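Local atomic coordinates of glutathione S-transferase family protein (Populus trichocarpa, PDB entry 5F06), a protein that probably catalyses the conjugation of glutathione to electrophilic compounds, as a Phi-class glutathione transferase involved in detoxification. Residues 133-136 / 137-141; 190-193 / 194-198; 148-151 / 152-156. All coordinates share one frame; numbering follows the deposited sequence.

Contact 1. Residues 133-136 / 137-141; sequences IDDN and VEKLG
Lys139 reaches back along helix 130-153 to Asp135, one turn earlier, and the two side chains meet at an angle rather than end on. With CG anti to the backbone N (chi1 -180°), the Asp135 carboxylate stays level with its own turn. Lys139, extended from CG outward, covers the distance, bringing its CE near both carboxylate oxygens while NZ favours one of them. The salt bridge from Lys139 NZ to Asp135 OD2 is long, 3.4 Å, and as a hydrogen bond it is weak. The lysine chain passes the oxygen end of the Asn136 amide at a slant, with CD 3.9 Å from Asn136 OD1; the amide's ND2 bonds to the carbonyl of Ile132. A second negative group stands close by, for Glu138 OE1 is 4.6 Å from Asp135 OD1, and the lysine probably offsets some of that repulsion.

A different flank of the helix is apolar. There Ile133 CG2 meets Val137 CG2 at 4.1 Å, and the same valine methyl lies 3.2 Å from Ile133 O. Ile133 and Asn136 pack on helix 90-120, whereas Val137 and Leu140 rest on Val184. Beneath these side chains runs regular i to i+4 bonding, its shortest member the 2.7 Å bond from Leu140 N to Asn136 O. This is an amphipathic helix of the all-helical C-terminal domain of a glutathione transferase, carrying an i, i+4 Asp-Lys pair on its outer side.

Contact 2. Residues 190-193 / 194-198; sequences HVKA and WWEDI
Lys192 NZ and Glu196 OE2, from side chains one helical turn apart, form a salt bridge modelled at 2.5 Å, shorter than such bonds usually are, so its exact length is doubtful. The ammonium comes to the syn side of OE2, only 16° out of the carboxylate plane. Lys192 runs straight as far as CE and then bends at its last torsion (chi4 -71°), which turns NZ in towards the acid. Water 1 accepts from Lys192 NZ at 3.1 Å and donates to Glu196 OE1 at 2.8 Å, so both carboxylate oxygens are tied to the same ammonium, one directly and one through solvent. The stem of Glu196 lies close over the preceding turn, with CG 3.2 Å from Lys192 O; Glu196 N also bonds to that oxygen, the ordinary i to i+4 helix bond.

Around the helix from this charged pair, Trp194 presents its ring edge to Val191: CE3 is 3.6 Å from Val191 O, which lies near the ring plane, and 4.2 Å from Val191 CG1. One face of the indole takes Ile198 CD1, 3.7 Å above the plane and offset towards the rim. Farther out, Asp166 OD1 accepts from Trp194 NE1 and helps to hold the ring's rotation. Helix 189-198 is thus wedged among its neighbours: Val191 and Trp194 on helix 130-153, Trp195 and Ile198 on helix 170-176, Lys192 on Asn186 of helix 183-186.

Contact 3. Residues 148-151 / 152-156; sequences EAKL and SSTKY
Leu151, Ser152 and Lys150 form the C-terminal end of helix 130-153, in the all-helical domain of the glutathione transferase, where the last turn tightens towards i to i+3 bonding before the chain leaves for the loop to Tyr156. Leu151 stretches past the last turn and sets CD2 against the backbone of the outgoing chain, 3.5 Å from Tyr156 C. Ser152 folds its hydroxyl back on the helix: OG lies beside its own backbone N (chi1 -64°) and donates to Glu148 O at 2.7 Å. Its N-H bonds to Ala149 O at 3.2 Å from well above the carbonyl plane, one such i to i+3 bond. Lys150 O takes two backbone donors, Ser153 N from above its plane and Thr154 N nearly in line with the C=O.

The lysine side chain, bent at chi2 and chi4, curls over the loop until NZ donates to Thr154 OG1 at 2.8 Å; NZ also bonds to Leu157 O. Water 2 probably links Leu151 O and Lys155 O, though it has more acceptors near it than protons to give. The threonine hydroxyl passes the connection on, for Thr154 OG1 donates to Tyr156 O, 2.7 Å away and almost straight along the carbonyl bond.

All three contacts lie within the C-terminal domain, in the chain order contact 1, contact 3, contact 2. Contact 1 lies in the first half of helix 130-153 and contact 3 at its end, running on into the loop that follows, with centres 21 Å apart; contact 2 belongs to helix 189-198. Contact 1, its centre 19 Å from that of contact 2, touches neither of the others. Contacts 2 and 3, centred 10 Å apart, touch directly: Glu148 bonds to His190 and to the backbone N of Val191, Leu151 packs on Trp194, and Tyr156 OH makes a weak bond to Asp197. Helix 189-198 is thereby fastened to the end of helix 130-153, in the bundle adjoining the thioredoxin-like, glutathione-binding domain.

Contact 1. Residues 133-136 / 137-141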
loop_
_atom_site.group_PDB
_atom_site.type_symbol
_atom_site.label_atom_id
_atom_site.label_comp_id
_atom_site.label_asym_id
_atom_site.label_seq_id
_atom_site.Cartn_x
_atom_site.Cartn_y
_atom_site.Cartn_z
ATOM N N ILE A 133 -6.335 18.791 9.980
ATOM C CA ILE A 133 -5.223 19.348 9.210
ATOM C C ILE A 133 -3.947 19.393 10.056
ATOM O O ILE A 133 -2.914 18.856 9.654
ATOM C CB ILE A 133 -5.555 20.766 8.684
ATOM C CG1 ILE A 133 -6.692 20.689 7.660
ATOM C CG2 ILE A 133 -4.323 21.426 8.043
ATOM C CD1 ILE A 133 -7.287 22.036 7.289
ATOM N N ASP A 134 -4.023 20.017 11.228
ATOM C CA ASP A 134 -2.837 20.226 12.061
ATOM C C ASP A 134 -2.207 18.906 12.495
ATOM O O ASP A 134 -0.986 18.747 12.459
ATOM C CB ASP A 134 -3.186 21.060 13.297
ATOM C CG ASP A 134 -3.551 22.492 12.953
ATOM O OD1 ASP A 134 -3.405 22.884 11.778
ATOM O OD2 ASP A 134 -3.978 23.228 13.868
ATOM N N ASP A 135 -3.045 17.965 12.913
ATOM C CA ASP A 135 -2.575 16.654 13.344
ATOM C C ASP A 135 -1.781 15.951 12.243
ATOM O O ASP A 135 -0.714 15.388 12.489
ATOM C CB ASP A 135 -3.760 15.788 13.764
ATOM C CG ASP A 135 -3.342 14.411 14.225
ATOM O OD1 ASP A 135 -2.313 14.299 14.925
ATOM O OD2 ASP A 135 -4.048 13.436 13.886
ATOM N N ASN A 136 -2.304 15.988 11.025
ATOM C CA ASN A 136 -1.681 15.265 9.926
ATOM C C ASN A 136 -0.498 16.029 9.329
ATOM O O ASN A 136 0.408 15.427 8.752
ATOM C CB ASN A 136 -2.720 14.953 8.853
ATOM C CG ASN A 136 -3.634 13.809 9.252
ATOM O OD1 ASN A 136 -3.253 12.641 9.172
ATOM N ND2 ASN A 136 -4.844 14.137 9.694
ATOM N N VAL A 137 -0.499 17.352 9.475
ATOM C CA VAL A 137 0.660 18.149 9.095
ATOM C C VAL A 137 1.833 17.756 9.995
ATOM O O VAL A 137 2.977 17.667 9.542
ATOM C CB VAL A 137 0.370 19.669 9.194
ATOM C CG1 VAL A 137 1.654 20.483 9.260
ATOM C CG2 VAL A 137 -0.472 20.119 8.013
ATOM N N GLU A 138 1.539 17.501 11.267
ATOM C CA GLU A 138 2.553 17.047 12.210
ATOM C C GLU A 138 3.058 15.660 11.815
ATOM O O GLU A 138 4.264 15.406 11.806
ATOM C CB GLU A 138 1.989 17.029 13.629
ATOM C CG GLU A 138 2.995 16.662 14.701
ATOM C CD GLU A 138 2.434 16.847 16.096
ATOM O OE1 GLU A 138 1.619 16.005 16.528
ATOM O OE2 GLU A 138 2.797 17.843 16.756
ATOM N N LYS A 139 2.127 14.772 11.481
ATOM C CA LYS A 139 2.472 13.417 11.063
ATOM C C LYS A 139 3.277 13.423 9.768
ATOM O O LYS A 139 4.270 12.707 9.647
ATOM C CB LYS A 139 1.210 12.571 10.887
ATOM C CG LYS A 139 0.536 12.199 12.197
ATOM C CD LYS A 139 -0.758 11.432 11.965
ATOM C CE LYS A 139 -1.372 10.977 13.280
ATOM N NZ LYS A 139 -2.715 10.366 13.092
ATOM N N LEU A 140 2.853 14.229 8.802
ATOM C CA LEU A 140 3.554 14.296 7.526
ATOM C C LEU A 140 4.953 14.866 7.711
ATOM O O LEU A 140 5.898 14.435 7.051
ATOM C CB LEU A 140 2.778 15.141 6.518
ATOM C CG LEU A 140 3.393 15.220 5.114
ATOM C CD1 LEU A 140 3.584 13.837 4.528
ATOM C CD2 LEU A 140 2.525 16.071 4.202
ATOM N N GLY A 141 5.079 15.835 8.612
ATOM C CA GLY A 141 6.366 16.437 8.909
ATOM C C GLY A 141 7.372 15.402 9.381
ATOM O O GLY A 141 8.546 15.453 9.014
#

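Contact 2. Residues 190-193 / 194-198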
loop_
_atom_site.group_PDB
_atom_site.type_symbol
_atom_site.label_atom_id
_atom_site.label_comp_id
_atom_site.label_asym_id
_atom_site.label_seq_id
_atom_site.Cartn_x
_atom_site.Cartn_y
_atom_site.Cartn_z
ATOM N N HIS A 190 16.106 19.649 1.125
ATOM C CA HIS A 190 16.270 18.532 0.196
ATOM C C HIS A 190 14.923 18.042 -0.323
ATOM O O HIS A 190 14.805 17.695 -1.497
ATOM C CB HIS A 190 17.039 17.387 0.856
ATOM C CG HIS A 190 18.482 17.704 1.108
ATOM N ND1 HIS A 190 18.925 18.278 2.281
ATOM C CD2 HIS A 190 19.578 17.541 0.332
ATOM C CE1 HIS A 190 20.235 18.446 2.218
ATOM N NE2 HIS A 190 20.655 18.009 1.043
ATOM N N VAL A 191 13.913 18.016 0.546
ATOM C CA VAL A 191 12.555 17.665 0.134
ATOM C C VAL A 191 12.022 18.684 -0.875
ATOM O O VAL A 191 11.411 18.314 -1.876
ATOM C CB VAL A 191 11.601 17.584 1.351
ATOM C CG1 VAL A 191 10.160 17.341 0.911
ATOM C CG2 VAL A 191 12.047 16.483 2.300
ATOM N N LYS A 192 12.264 19.965 -0.613
ATOM C CA LYS A 192 11.798 21.033 -1.498
ATOM C C LYS A 192 12.408 20.904 -2.892
ATOM O O LYS A 192 11.706 20.992 -3.899
ATOM C CB LYS A 192 12.137 22.406 -0.904
ATOM C CG LYS A 192 11.740 23.593 -1.775
ATOM C CD LYS A 192 12.004 24.909 -1.046
ATOM C CE LYS A 192 11.559 26.112 -1.859
ATOM N NZ LYS A 192 12.436 26.348 -3.045
ATOM N N ALA A 193 13.718 20.703 -2.945
ATOM C CA ALA A 193 14.413 20.586 -4.222
ATOM C C ALA A 193 13.959 19.329 -4.969
ATOM O O ALA A 193 13.767 19.356 -6.186
ATOM C CB ALA A 193 15.911 20.567 -4.002
ATOM N N TRP A 194 13.786 18.237 -4.229
ATOM C CA TRP A 194 13.266 16.985 -4.787
ATOM C C TRP A 194 11.889 17.200 -5.410
ATOM O O TRP A 194 11.637 16.783 -6.539
ATOM C CB TRP A 194 13.213 15.920 -3.689
ATOM C CG TRP A 194 12.397 14.696 -3.980
ATOM C CD1 TRP A 194 12.734 13.645 -4.793
ATOM C CD2 TRP A 194 11.118 14.370 -3.422
ATOM N NE1 TRP A 194 11.735 12.698 -4.781
ATOM C CE2 TRP A 194 10.735 13.119 -3.948
ATOM C CE3 TRP A 194 10.256 15.019 -2.533
ATOM C CZ2 TRP A 194 9.530 12.510 -3.614
ATOM C CZ3 TRP A 194 9.061 14.413 -2.206
ATOM C CH2 TRP A 194 8.709 13.171 -2.744
ATOM N N TRP A 195 11.007 17.875 -4.682
ATOM C CA TRP A 195 9.670 18.162 -5.188
ATOM C C TRP A 195 9.711 19.001 -6.464
ATOM O O TRP A 195 9.024 18.700 -7.441
ATOM C CB TRP A 195 8.841 18.892 -4.134
ATOM C CG TRP A 195 7.606 19.482 -4.715
ATOM C CD1 TRP A 195 7.322 20.808 -4.865
ATOM C CD2 TRP A 195 6.495 18.767 -5.259
ATOM N NE1 TRP A 195 6.094 20.962 -5.464
ATOM C CE2 TRP A 195 5.565 19.723 -5.713
ATOM C CE3 TRP A 195 6.192 17.408 -5.403
ATOM C CZ2 TRP A 195 4.350 19.366 -6.299
ATOM C CZ3 TRP A 195 4.984 17.055 -5.984
ATOM C CH2 TRP A 195 4.079 18.031 -6.424
ATOM N N GLU A 196 10.516 20.057 -6.439
ATOM C CA GLU A 196 10.645 20.960 -7.577
ATOM C C GLU A 196 11.194 20.212 -8.786
ATOM O O GLU A 196 10.860 20.527 -9.928
ATOM C CB GLU A 196 11.536 22.150 -7.201
ATOM C CG GLU A 196 10.863 23.091 -6.205
ATOM C CD GLU A 196 11.818 24.048 -5.519
ATOM O OE1 GLU A 196 13.054 23.875 -5.625
ATOM O OE2 GLU A 196 11.318 24.984 -4.862
ATOM N N ASP A 197 12.025 19.210 -8.518
ATOM C CA ASP A 197 12.573 18.344 -9.557
ATOM C C ASP A 197 11.480 17.472 -10.184
ATOM O O ASP A 197 11.190 17.596 -11.373
ATOM C CB ASP A 197 13.689 17.468 -8.967
ATOM C CG ASP A 197 14.349 16.555 -9.996
ATOM O OD1 ASP A 197 13.868 16.461 -11.146
ATOM O OD2 ASP A 197 15.360 15.911 -9.639
ATOM N N ILE A 198 10.878 16.586 -9.391
ATOM C CA ILE A 198 9.956 15.605 -9.954
ATOM C C ILE A 198 8.688 16.273 -10.492
ATOM O O ILE A 198 8.112 15.804 -11.472
ATOM C CB ILE A 198 9.584 14.503 -8.923
ATOM C CG1 ILE A 198 8.807 15.082 -7.736
ATOM C CG2 ILE A 198 10.850 13.780 -8.456
ATOM C CD1 ILE A 198 8.283 14.026 -6.755
HETATM O O HOH W 1 14.958 24.667 -3.717
#

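Contact 3. Residues 148-151 / 152-156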
loop_
_atom_site.group_PDB
_atom_site.type_symbol
_atom_site.label_atom_id
_atom_site.label_comp_id
_atom_site.label_asym_id
_atom_site.label_seq_id
_atom_site.Cartn_x
_atom_site.Cartn_y
_atom_site.Cartn_z
ATOM N N GLU A 148 13.937 13.886 4.241
ATOM C CA GLU A 148 14.984 14.897 4.181
ATOM C C GLU A 148 16.361 14.260 4.278
ATOM O O GLU A 148 17.281 14.630 3.545
ATOM C CB GLU A 148 14.798 15.919 5.306
ATOM C CG GLU A 148 15.848 17.020 5.349
ATOM C CD GLU A 148 15.805 17.948 4.150
ATOM O OE1 GLU A 148 14.856 17.855 3.347
ATOM O OE2 GLU A 148 16.723 18.785 4.018
ATOM N N ALA A 149 16.492 13.294 5.181
ATOM C CA ALA A 149 17.755 12.607 5.390
ATOM C C ALA A 149 18.084 11.702 4.213
ATOM O O ALA A 149 19.213 11.686 3.737
ATOM C CB ALA A 149 17.715 11.802 6.683
ATOM N N LYS A 150 17.091 10.952 3.740
ATOM C CA LYS A 150 17.285 10.062 2.602
ATOM C C LYS A 150 17.700 10.856 1.364
ATOM O O LYS A 150 18.645 10.493 0.668
ATOM C CB LYS A 150 16.003 9.267 2.319
ATOM C CG LYS A 150 16.139 8.190 1.231
ATOM C CD LYS A 150 17.128 7.099 1.632
ATOM C CE LYS A 150 17.206 5.985 0.595
ATOM N NZ LYS A 150 17.742 6.449 -0.717
ATOM N N LEU A 151 16.998 11.952 1.106
ATOM C CA LEU A 151 17.248 12.762 -0.080
ATOM C C LEU A 151 18.529 13.587 0.034
ATOM O O LEU A 151 18.948 14.224 -0.933
ATOM C CB LEU A 151 16.058 13.682 -0.344
ATOM C CG LEU A 151 14.767 12.965 -0.740
ATOM C CD1 LEU A 151 13.607 13.942 -0.750
ATOM C CD2 LEU A 151 14.916 12.295 -2.107
ATOM N N SER A 152 19.142 13.578 1.213
ATOM C CA SER A 152 20.469 14.155 1.391
ATOM C C SER A 152 21.530 13.166 0.909
ATOM O O SER A 152 22.645 13.555 0.570
ATOM C CB SER A 152 20.714 14.523 2.858
ATOM O OG SER A 152 19.830 15.545 3.286
ATOM N N SER A 153 21.163 11.888 0.879
ATOM C CA SER A 153 22.069 10.814 0.476
ATOM C C SER A 153 21.941 10.475 -1.011
ATOM O O SER A 153 22.940 10.243 -1.692
ATOM C CB SER A 153 21.796 9.564 1.315
ATOM O OG SER A 153 22.272 8.398 0.667
ATOM N N THR A 154 20.705 10.443 -1.500
ATOM C CA THR A 154 20.418 10.078 -2.888
ATOM C C THR A 154 19.508 11.120 -3.533
ATOM O O THR A 154 18.766 11.814 -2.837
ATOM C CB THR A 154 19.752 8.683 -2.983
ATOM O OG1 THR A 154 18.560 8.652 -2.186
ATOM C CG2 THR A 154 20.708 7.596 -2.502
ATOM N N LYS A 155 19.568 11.228 -4.858
ATOM C CA LYS A 155 18.803 12.242 -5.578
ATOM C C LYS A 155 17.299 12.055 -5.403
ATOM O O LYS A 155 16.551 13.029 -5.293
ATOM C CB LYS A 155 19.143 12.215 -7.069
ATOM C CG LYS A 155 20.466 12.873 -7.429
ATOM C CD LYS A 155 20.605 13.097 -8.932
ATOM C CE LYS A 155 19.545 14.054 -9.473
ATOM N NZ LYS A 155 19.450 15.317 -8.681
ATOM N N TYR A 156 16.870 10.797 -5.378
ATOM C CA TYR A 156 15.457 10.447 -5.287
ATOM C C TYR A 156 15.280 9.453 -4.138
ATOM O O TYR A 156 16.254 9.098 -3.477
ATOM C CB TYR A 156 14.966 9.884 -6.629
ATOM C CG TYR A 156 15.204 10.849 -7.777
ATOM C CD1 TYR A 156 14.286 11.852 -8.072
ATOM C CD2 TYR A 156 16.359 10.776 -8.544
ATOM C CE1 TYR A 156 14.510 12.750 -9.109
ATOM C CE2 TYR A 156 16.592 11.668 -9.583
ATOM C CZ TYR A 156 15.664 12.651 -9.861
ATOM O OH TYR A 156 15.892 13.544 -10.888
HETATM O O HOH W 2 17.636 14.661 -3.405
#